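Local coordinates for RNA pseudouridylate synthase domain-containing protein 1 (Homo sapiens, PDB 5VBB), which probably acts as an RNA-binding pseudouridine synthase of the RluA family, isomerising uridines in RNA to pseudouridine, at residues Q175-C180 with H185-D190; H64-S69 with K97-L102. All coordinates share one frame; numbering follows the deposited sequence.

Interaction 1 of 2, residues Q175-C180 with H185-D190; sequences QLRVHC and HPVVGD. With SO4 (sulfate ion), chain B.
R177 and D190 form a two-pronged salt bridge, the guanidinium presenting one side of its edge to the carboxylate. R177 NE donates to D190 OD2 and R177 NH2 to D190 OD1, both at 3.0 Å with N-H...O angles of 167°. Both oxygens lie nearly in the guanidinium plane, yet the two flat groups are turned 50° apart, so the nitrogens meet the carboxylate from above its plane. The bend at chi3 (75°) turns the NE/NH2 edge of R177 to D190. R177 NH1 donates to sulfate O1 at 2.7 Å, and the same NH1 forms a salt bridge with OD2 of D67, the active-site aspartate by similarity. D190 OD1 additionally accepts hydrogen bonds from the backbone N of T192 and of Y193, which should fix the carboxylate for the arginine.

Between helix and loop a water ties three groups together: it donates to R177 O and D190 OD2 and accepts from V187 N at 3.0 Å. At the far end H185 N donates to C180 O over 2.9 Å, while H185 ND1 bonds R104 O of strand 96-104. Apolar packing is modest, with R177 CG 4.4 Å from V187 CG2; C180 CB also closely approaches the carbonyl oxygen of H185. V187 begins a type II turn closed by the bond from D190 N to V187 O, with G189 at positive phi, and this turn brings D190 back to the helix. Here helix 175-182 and its following loop place an arginine beside the probable catalytic aspartate, as in the active-site cleft of RluA-type pseudouridine synthases.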
loop_
_atom_site.group_PDB
_atom_site.type_symbol
_atom_site.label_atom_id
_atom_site.label_comp_id
_atom_site.label_asym_id
_atom_site.label_seq_id
_atom_site.Cartn_x
_atom_site.Cartn_y
_atom_site.Cartn_z
ATOM N N GLN A 175 -3.437 6.400 5.230
ATOM C CA GLN A 175 -4.854 6.344 4.831
ATOM C C GLN A 175 -5.483 4.983 4.862
ATOM O O GLN A 175 -6.544 4.804 5.447
ATOM C CB GLN A 175 -5.022 6.858 3.417
ATOM C CG GLN A 175 -6.466 6.822 2.960
ATOM C CD GLN A 175 -6.780 7.742 1.822
ATOM O OE1 GLN A 175 -6.300 8.884 1.743
ATOM N NE2 GLN A 175 -7.595 7.277 0.903
ATOM N N LEU A 176 -4.856 4.031 4.192
ATOM C CA LEU A 176 -5.441 2.697 4.044
ATOM C C LEU A 176 -5.517 2.010 5.391
ATOM O O LEU A 176 -6.517 1.377 5.714
ATOM C CB LEU A 176 -4.574 1.868 3.072
ATOM C CG LEU A 176 -4.392 2.506 1.708
ATOM C CD1 LEU A 176 -3.432 1.734 0.882
ATOM C CD2 LEU A 176 -5.716 2.670 1.000
ATOM N N ARG A 177 -4.479 2.186 6.205
ATOM C CA ARG A 177 -4.453 1.555 7.512
ATOM C C ARG A 177 -5.467 2.173 8.441
ATOM O O ARG A 177 -6.102 1.464 9.223
ATOM C CB ARG A 177 -3.064 1.676 8.124
ATOM C CG ARG A 177 -2.009 0.900 7.350
ATOM C CD ARG A 177 -0.643 1.494 7.576
ATOM N NE ARG A 177 -0.173 1.138 8.917
ATOM C CZ ARG A 177 1.021 1.436 9.416
ATOM N NH1 ARG A 177 1.894 2.137 8.704
ATOM N NH2 ARG A 177 1.346 1.048 10.636
ATOM N N VAL A 178 -5.629 3.498 8.364
ATOM C CA VAL A 178 -6.594 4.172 9.238
ATOM C C VAL A 178 -8.026 3.821 8.829
ATOM O O VAL A 178 -8.877 3.563 9.699
ATOM C CB VAL A 178 -6.341 5.685 9.234
ATOM C CG1 VAL A 178 -7.473 6.452 9.948
ATOM C CG2 VAL A 178 -4.991 5.986 9.856
ATOM N N HIS A 179 -8.306 3.874 7.522
ATOM C CA HIS A 179 -9.636 3.586 7.002
ATOM C C HIS A 179 -10.083 2.142 7.303
ATOM O O HIS A 179 -11.238 1.937 7.673
ATOM C CB HIS A 179 -9.709 3.861 5.506
ATOM C CG HIS A 179 -10.153 5.254 5.124
ATOM N ND1 HIS A 179 -10.099 5.673 3.821
ATOM C CD2 HIS A 179 -10.649 6.264 5.884
ATOM C CE1 HIS A 179 -10.549 6.925 3.820
ATOM N NE2 HIS A 179 -10.952 7.288 5.039
ATOM N N CYS A 180 -9.208 1.154 7.092
ATOM C CA CYS A 180 -9.578 -0.260 7.334
ATOM C C CYS A 180 -9.814 -0.525 8.836
ATOM O O CYS A 180 -10.812 -1.144 9.211
ATOM C CB CYS A 180 -8.501 -1.171 6.747
ATOM S SG CYS A 180 -8.468 -1.133 4.935
ATOM N N HIS A 185 -11.835 -3.490 10.489
ATOM C CA HIS A 185 -11.106 -4.539 9.752
ATOM C C HIS A 185 -9.678 -4.120 9.557
ATOM O O HIS A 185 -9.241 -3.885 8.422
ATOM C CB HIS A 185 -11.818 -4.837 8.421
ATOM C CG HIS A 185 -13.221 -5.302 8.642
ATOM N ND1 HIS A 185 -13.485 -6.551 9.149
ATOM C CD2 HIS A 185 -14.393 -4.652 8.468
ATOM C CE1 HIS A 185 -14.799 -6.639 9.248
ATOM N NE2 HIS A 185 -15.379 -5.511 8.849
ATOM N N PRO A 186 -8.920 -3.983 10.665
ATOM C CA PRO A 186 -7.536 -3.508 10.541
ATOM C C PRO A 186 -6.646 -4.422 9.720
ATOM O O PRO A 186 -6.888 -5.626 9.621
ATOM C CB PRO A 186 -7.047 -3.424 11.998
ATOM C CG PRO A 186 -7.996 -4.226 12.781
ATOM C CD PRO A 186 -9.295 -4.204 12.086
ATOM N N VAL A 187 -5.543 -3.858 9.211
ATOM C CA VAL A 187 -4.590 -4.649 8.466
ATOM C C VAL A 187 -3.919 -5.617 9.430
ATOM O O VAL A 187 -3.512 -5.245 10.524
ATOM C CB VAL A 187 -3.552 -3.761 7.745
ATOM C CG1 VAL A 187 -2.477 -4.610 7.086
ATOM C CG2 VAL A 187 -4.215 -2.830 6.758
ATOM N N VAL A 188 -3.798 -6.875 9.001
ATOM C CA VAL A 188 -3.135 -7.913 9.775
ATOM C C VAL A 188 -1.676 -7.534 9.954
ATOM O O VAL A 188 -1.010 -7.176 8.993
ATOM C CB VAL A 188 -3.284 -9.299 9.096
ATOM C CG1 VAL A 188 -2.411 -10.345 9.778
ATOM C CG2 VAL A 188 -4.756 -9.750 9.087
ATOM N N GLY A 189 -1.198 -7.619 11.190
ATOM C CA GLY A 189 0.170 -7.278 11.555
ATOM C C GLY A 189 0.436 -5.782 11.642
ATOM O O GLY A 189 1.602 -5.357 11.714
ATOM N N ASP A 190 -0.613 -4.976 11.712
ATOM C CA ASP A 190 -0.467 -3.528 11.845
ATOM C C ASP A 190 -0.219 -3.176 13.307
ATOM O O ASP A 190 -1.145 -3.145 14.121
ATOM C CB ASP A 190 -1.675 -2.782 11.298
ATOM C CG ASP A 190 -1.460 -1.290 11.134
ATOM O OD1 ASP A 190 -0.662 -0.721 11.887
ATOM O OD2 ASP A 190 -2.178 -0.669 10.327
HETATM S S SO4 B . 5.327 2.256 9.807
HETATM O O1 SO4 B . 4.018 2.726 10.284
HETATM O O2 SO4 B . 6.264 3.384 9.893
HETATM O O3 SO4 B . 5.802 1.135 10.591
HETATM O O4 SO4 B . 5.212 1.781 8.432
HETATM O O HOH W 1 -4.946 -1.028 9.912
#

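Interaction 2 of 2, residues H64-S69 with K97-L102; sequences HQLDFS and KAYLAL. With SO4 (sulfate ion), chain B.
K97 reaches from strand 96-104 of the central antiparallel sheet toward H64, in the loop that carries D67, probably the catalytic aspartate of this pseudouridine synthase fold. From CB, which points at the loop, the K97 chain runs extended through CG and CD; K97 CE comes within 4.2 Å of H64 ND1, and K97 NZ stops 3.8 Å from that same nitrogen. The two side chains lie alongside each other, running in opposite senses. A water bridges them: it accepts from K97 NZ at 2.7 Å, lies in the plane of the H64 ring at ND1, and donates to Q65 O. H64 CG sits between the backbone N and carbonyl carbon (chi1 58°); H64 NE2 bonds C75 N, and F90 stacks on the ring.

Further along, L66 CD1 approaches Y99 obliquely, 4.4 Å from Y99 CE2, and both side chains also touch A210 of strand 208-216. Beyond D67 the loop turns to the sulfate, an anion probably from the crystallisation liquor. S69 N donates to sulfate O4 at an angle of 168°, and S69 OG bonds sulfate O3 at 2.7 Å.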
loop_
_atom_site.group_PDB
_atom_site.type_symbol
_atom_site.label_atom_id
_atom_site.label_comp_id
_atom_site.label_asym_id
_atom_site.label_seq_id
_atom_site.Cartn_x
_atom_site.Cartn_y
_atom_site.Cartn_z
ATOM N N HIS A 64 7.938 9.419 -4.787
ATOM C CA HIS A 64 6.872 9.292 -3.803
ATOM C C HIS A 64 7.381 8.460 -2.637
ATOM O O HIS A 64 8.530 8.012 -2.656
ATOM C CB HIS A 64 5.598 8.724 -4.439
ATOM C CG HIS A 64 5.749 7.381 -5.086
ATOM N ND1 HIS A 64 4.960 6.331 -4.722
ATOM C CD2 HIS A 64 6.623 6.955 -6.027
ATOM C CE1 HIS A 64 5.300 5.322 -5.512
ATOM N NE2 HIS A 64 6.325 5.640 -6.279
ATOM N N GLN A 65 6.545 8.265 -1.624
ATOM C CA GLN A 65 6.933 7.516 -0.432
ATOM C C GLN A 65 6.123 6.264 -0.280
ATOM O O GLN A 65 5.022 6.161 -0.788
ATOM C CB GLN A 65 6.736 8.381 0.820
ATOM C CG GLN A 65 7.563 9.663 0.836
ATOM N N LEU A 66 6.641 5.348 0.514
ATOM C CA LEU A 66 5.953 4.114 0.870
ATOM C C LEU A 66 6.357 3.859 2.310
ATOM O O LEU A 66 7.530 3.967 2.611
ATOM C CB LEU A 66 6.418 3.012 -0.083
ATOM C CG LEU A 66 5.461 1.924 -0.444
ATOM C CD1 LEU A 66 4.141 2.492 -0.956
ATOM C CD2 LEU A 66 6.087 1.033 -1.477
ATOM N N ASP A 67 5.403 3.612 3.211
ATOM C CA ASP A 67 5.703 3.413 4.635
ATOM C C ASP A 67 6.709 2.253 4.827
ATOM O O ASP A 67 6.708 1.290 4.038
ATOM C CB ASP A 67 4.426 3.054 5.452
ATOM C CG ASP A 67 3.282 4.055 5.542
ATOM O OD1 ASP A 67 3.552 5.274 5.401
ATOM O OD2 ASP A 67 2.095 3.613 5.901
ATOM N N PHE A 68 7.520 2.335 5.909
ATOM C CA PHE A 68 8.468 1.300 6.367
ATOM C C PHE A 68 7.851 -0.100 6.338
ATOM O O PHE A 68 8.414 -0.997 5.726
ATOM C CB PHE A 68 8.927 1.594 7.814
ATOM C CG PHE A 68 9.824 0.547 8.437
ATOM C CD1 PHE A 68 11.161 0.461 8.090
ATOM C CD2 PHE A 68 9.338 -0.337 9.388
ATOM C CE1 PHE A 68 11.989 -0.505 8.658
ATOM C CE2 PHE A 68 10.177 -1.277 9.978
ATOM C CZ PHE A 68 11.485 -1.363 9.604
ATOM N N SER A 69 6.672 -0.276 6.975
ATOM C CA SER A 69 6.031 -1.582 7.095
ATOM C C SER A 69 5.303 -2.056 5.838
ATOM O O SER A 69 4.968 -3.240 5.746
ATOM C CB SER A 69 5.062 -1.598 8.268
ATOM O OG SER A 69 5.779 -1.356 9.468
ATOM N N LYS A 97 -3.082 4.412 -8.047
ATOM C CA LYS A 97 -2.465 3.433 -7.171
ATOM C C LYS A 97 -3.487 2.465 -6.651
ATOM O O LYS A 97 -4.605 2.869 -6.389
ATOM C CB LYS A 97 -1.862 4.121 -5.933
ATOM C CG LYS A 97 -0.828 5.182 -6.169
ATOM C CD LYS A 97 -0.070 5.478 -4.874
ATOM C CE LYS A 97 0.830 6.678 -4.982
ATOM N NZ LYS A 97 1.364 7.117 -3.664
ATOM N N ALA A 98 -3.095 1.200 -6.446
ATOM C CA ALA A 98 -3.910 0.201 -5.780
ATOM C C ALA A 98 -3.022 -0.686 -4.935
ATOM O O ALA A 98 -1.817 -0.873 -5.212
ATOM C CB ALA A 98 -4.739 -0.624 -6.766
ATOM N N TYR A 99 -3.599 -1.196 -3.860
ATOM C CA TYR A 99 -2.887 -2.007 -2.896
ATOM C C TYR A 99 -3.640 -3.261 -2.651
ATOM O O TYR A 99 -4.853 -3.291 -2.829
ATOM C CB TYR A 99 -2.802 -1.277 -1.539
ATOM C CG TYR A 99 -2.062 0.029 -1.550
ATOM C CD1 TYR A 99 -2.563 1.131 -2.236
ATOM C CD2 TYR A 99 -0.851 0.175 -0.869
ATOM C CE1 TYR A 99 -1.854 2.322 -2.304
ATOM C CE2 TYR A 99 -0.158 1.386 -0.888
ATOM C CZ TYR A 99 -0.664 2.451 -1.615
ATOM O OH TYR A 99 -0.070 3.672 -1.608
ATOM N N LEU A 100 -2.938 -4.267 -2.144
ATOM C CA LEU A 100 -3.532 -5.495 -1.662
ATOM C C LEU A 100 -3.332 -5.506 -0.175
ATOM O O LEU A 100 -2.314 -4.993 0.311
ATOM C CB LEU A 100 -2.826 -6.725 -2.249
ATOM C CG LEU A 100 -2.965 -6.917 -3.736
ATOM C CD1 LEU A 100 -2.065 -8.005 -4.220
ATOM C CD2 LEU A 100 -4.412 -7.214 -4.138
ATOM N N ALA A 101 -4.238 -6.188 0.553
ATOM C CA ALA A 101 -4.108 -6.326 1.993
ATOM C C ALA A 101 -4.848 -7.508 2.502
ATOM O O ALA A 101 -5.805 -7.947 1.868
ATOM C CB ALA A 101 -4.630 -5.080 2.697
ATOM N N LEU A 102 -4.412 -8.023 3.677
ATOM C CA LEU A 102 -5.118 -9.029 4.419
ATOM C C LEU A 102 -5.614 -8.275 5.638
ATOM O O LEU A 102 -4.811 -7.733 6.367
ATOM C CB LEU A 102 -4.265 -10.195 4.834
ATOM C CG LEU A 102 -3.723 -11.073 3.711
ATOM C CD1 LEU A 102 -2.774 -12.111 4.251
ATOM C CD2 LEU A 102 -4.821 -11.709 2.948
HETATM S S SO4 B . 5.327 2.256 9.807
HETATM O O1 SO4 B . 4.018 2.726 10.284
HETATM O O2 SO4 B . 6.264 3.384 9.893
HETATM O O3 SO4 B . 5.802 1.135 10.591
HETATM O O4 SO4 B . 5.212 1.781 8.432
HETATM O O HOH W 2 3.072 5.199 -2.771
#

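From the N terminus, the loop 64-69 comes first, and interaction 2 closes when strand 96-104 returns to it after strand 73-77 and helix 80-91. Interaction 1 follows much later as a short local closure, with helix 175-182 met by the loop that leaves it. The two are therefore in series, neither nested nor crossing, but they adjoin in space with centres about 11 Å apart. L176 CD1 packs on Y99 CG, and V188 N probably donates to L102 O, so strand 96-104, one side of interaction 2, also packs against both segments of interaction 1. Helix 175-182 and loop 64-69 meet at the active-site side, joining helix, loop and central sheet.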